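Phosphoribosylamine--glycine ligase (Thermotoga maritima, PDB 1VKZ) catalyses the ATP-dependent joining of glycine to 5-phospho-beta-D-ribosylamine, giving N(1)-(5-phospho-beta-D-ribosyl)glycinamide, ADP and phosphate in de novo purine biosynthesis. Local coordinates at residues 264-269 with 286-291. Sequence-based numbering, arbitrary orientation.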
loop_
_atom_site.group_PDB
_atom_site.type_symbol
_atom_site.label_atom_id
_atom_site.label_comp_id
_atom_site.label_asym_id
_atom_site.label_seq_id
_atom_site.Cartn_x
_atom_site.Cartn_y
_atom_site.Cartn_z
ATOM N N TYR A 264 -5.410 -18.898 -13.219
ATOM C CA TYR A 264 -5.245 -17.480 -13.497
ATOM C C TYR A 264 -3.778 -17.156 -13.545
ATOM O O TYR A 264 -2.967 -17.988 -13.144
ATOM C CB TYR A 264 -5.952 -16.699 -12.390
ATOM C CG TYR A 264 -7.410 -17.081 -12.358
ATOM C CD1 TYR A 264 -8.274 -16.588 -13.308
ATOM C CD2 TYR A 264 -7.906 -17.972 -11.418
ATOM C CE1 TYR A 264 -9.603 -16.942 -13.324
ATOM C CE2 TYR A 264 -9.251 -18.329 -11.417
ATOM C CZ TYR A 264 -10.095 -17.806 -12.383
ATOM O OH TYR A 264 -11.437 -18.133 -12.450
ATOM N N ALA A 265 -3.438 -15.969 -14.043
ATOM C CA ALA A 265 -2.054 -15.500 -14.076
ATOM C C ALA A 265 -1.992 -14.140 -13.444
ATOM O O ALA A 265 -2.738 -13.261 -13.799
ATOM C CB ALA A 265 -1.525 -15.425 -15.499
ATOM N N TYR A 266 -1.080 -13.968 -12.498
ATOM C CA TYR A 266 -0.944 -12.713 -11.774
ATOM C C TYR A 266 -0.067 -11.799 -12.576
ATOM O O TYR A 266 1.044 -12.162 -12.931
ATOM C CB TYR A 266 -0.318 -12.933 -10.421
ATOM C CG TYR A 266 -0.465 -11.769 -9.513
ATOM C CD1 TYR A 266 0.274 -10.596 -9.695
ATOM C CD2 TYR A 266 -1.303 -11.833 -8.421
ATOM C CE1 TYR A 266 0.143 -9.513 -8.809
ATOM C CE2 TYR A 266 -1.435 -10.767 -7.557
ATOM C CZ TYR A 266 -0.715 -9.622 -7.767
ATOM O OH TYR A 266 -0.888 -8.602 -6.897
ATOM N N ARG A 267 -0.599 -10.613 -12.856
ATOM C CA ARG A 267 0.111 -9.568 -13.563
ATOM C C ARG A 267 -0.027 -8.358 -12.693
ATOM O O ARG A 267 -1.134 -8.038 -12.277
ATOM C CB ARG A 267 -0.577 -9.291 -14.901
ATOM C CG ARG A 267 -0.962 -10.546 -15.703
ATOM C CD ARG A 267 -0.997 -10.322 -17.207
ATOM N NE ARG A 267 0.357 -9.993 -17.650
ATOM C CZ ARG A 267 0.754 -8.847 -18.180
ATOM N NH1 ARG A 267 -0.079 -7.842 -18.423
ATOM N NH2 ARG A 267 2.018 -8.713 -18.492
ATOM N N GLY A 268 1.076 -7.674 -12.421
ATOM C CA GLY A 268 1.013 -6.426 -11.670
ATOM C C GLY A 268 1.953 -6.358 -10.501
ATOM O O GLY A 268 3.082 -6.774 -10.587
ATOM N N PHE A 269 1.479 -5.807 -9.402
ATOM C CA PHE A 269 2.284 -5.647 -8.215
ATOM C C PHE A 269 1.661 -6.515 -7.146
ATOM O O PHE A 269 0.429 -6.544 -6.998
ATOM C CB PHE A 269 2.278 -4.181 -7.740
ATOM C CG PHE A 269 2.675 -3.216 -8.783
ATOM C CD1 PHE A 269 3.987 -2.999 -9.053
ATOM C CD2 PHE A 269 1.733 -2.555 -9.525
ATOM C CE1 PHE A 269 4.349 -2.137 -9.996
ATOM C CE2 PHE A 269 2.097 -1.713 -10.483
ATOM C CZ PHE A 269 3.412 -1.493 -10.722
ATOM N N TYR A 286 -2.327 -10.167 1.940
ATOM C CA TYR A 286 -1.942 -9.875 0.565
ATOM C C TYR A 286 -2.577 -8.531 0.186
ATOM O O TYR A 286 -3.730 -8.269 0.502
ATOM C CB TYR A 286 -2.525 -10.947 -0.348
ATOM C CG TYR A 286 -1.869 -12.307 -0.327
ATOM C CD1 TYR A 286 -0.512 -12.455 -0.560
ATOM C CD2 TYR A 286 -2.622 -13.452 -0.128
ATOM C CE1 TYR A 286 0.074 -13.710 -0.537
ATOM C CE2 TYR A 286 -2.053 -14.693 -0.128
ATOM C CZ TYR A 286 -0.712 -14.812 -0.327
ATOM O OH TYR A 286 -0.155 -16.049 -0.357
ATOM N N ASN A 287 -1.803 -7.674 -0.462
ATOM C CA ASN A 287 -2.362 -6.554 -1.198
ATOM C C ASN A 287 -1.911 -6.684 -2.638
ATOM O O ASN A 287 -0.865 -7.236 -2.924
ATOM C CB ASN A 287 -1.940 -5.221 -0.567
ATOM C CG ASN A 287 -2.517 -5.026 0.842
ATOM O OD1 ASN A 287 -3.274 -5.884 1.367
ATOM N ND2 ASN A 287 -2.183 -3.888 1.462
ATOM N N VAL A 288 -2.748 -6.236 -3.549
ATOM C CA VAL A 288 -2.490 -6.425 -4.993
ATOM C C VAL A 288 -2.100 -5.126 -5.638
ATOM O O VAL A 288 -2.437 -4.872 -6.775
ATOM C CB VAL A 288 -3.700 -7.027 -5.730
ATOM C CG1 VAL A 288 -3.928 -8.475 -5.241
ATOM C CG2 VAL A 288 -4.924 -6.169 -5.546
ATOM N N ARG A 289 -1.398 -4.303 -4.892
ATOM C CA ARG A 289 -0.810 -3.113 -5.410
ATOM C C ARG A 289 0.256 -2.677 -4.404
ATOM O O ARG A 289 0.377 -3.262 -3.337
ATOM C CB ARG A 289 -1.873 -2.046 -5.613
ATOM C CG ARG A 289 -2.903 -1.955 -4.499
ATOM C CD ARG A 289 -2.340 -1.551 -3.152
ATOM N NE ARG A 289 -3.354 -1.521 -2.097
ATOM C CZ ARG A 289 -3.130 -1.124 -0.841
ATOM N NH1 ARG A 289 -1.924 -0.706 -0.460
ATOM N NH2 ARG A 289 -4.123 -1.140 0.039
ATOM N N LEU A 290 1.013 -1.644 -4.724
ATOM C CA LEU A 290 2.123 -1.250 -3.873
ATOM C C LEU A 290 1.570 -0.373 -2.809
ATOM O O LEU A 290 0.523 0.229 -3.026
ATOM C CB LEU A 290 3.123 -0.454 -4.683
ATOM C CG LEU A 290 3.709 -1.206 -5.863
ATOM C CD1 LEU A 290 4.474 -0.215 -6.704
ATOM C CD2 LEU A 290 4.574 -2.353 -5.341
ATOM N N GLY A 291 2.287 -0.277 -1.688
ATOM C CA GLY A 291 1.911 0.607 -0.573
ATOM C C GLY A 291 2.135 2.120 -0.768
ATOM O O GLY A 291 2.805 2.555 -1.715
HETATM O O HOH W 1 -0.982 -5.073 -9.296
#
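The loop leading into strand 269-277, with the first residue of that strand, meets the chain leaving strand 280-287, the other arm of a beta-hairpin in the ATP-grasp domain, and no direct hydrogen bond joins the two segments. Leu-290 lies over one face of the Phe-269 ring, its CD1 4.0 Å from the ring centroid in a CH-pi contact displaced toward the rim, while Leu-290 CG packs 3.7 Å from Phe-269 CD1. Tyr-266 OH rests on Val-288, 3.3 Å from its CA and 3.4 Å from its CB. Val-288 CG1 lies at the edge of the tyrosine ring, 4.1 Å from Tyr-266 CE2. Tyr-266 CG is anti to the backbone N (chi1 -165°). Tyr-266 OH donates a very short hydrogen bond (2.4 Å) to Phe-269 O. The donor stands 40° out of the carbonyl plane, although that oxygen lies in the plane of the tyrosine ring. A water links the backbones, accepting from Phe-269 N at 2.6 Å and donating to Val-288 O at 2.9 Å. An alanine in place of Tyr-266 would remove the hydroxyl's bond and the packing on Val-288, and would probably loosen the turn at Gly-268. Farther out, Phe-94 stacks edge-to-face on Phe-269. The loop follows directly on Asn-287, which with Glu-285 is predicted to bind Mg(2+), and Val-288 N donates a hydrogen bond to Glu-104 OE1 of helix 98-105.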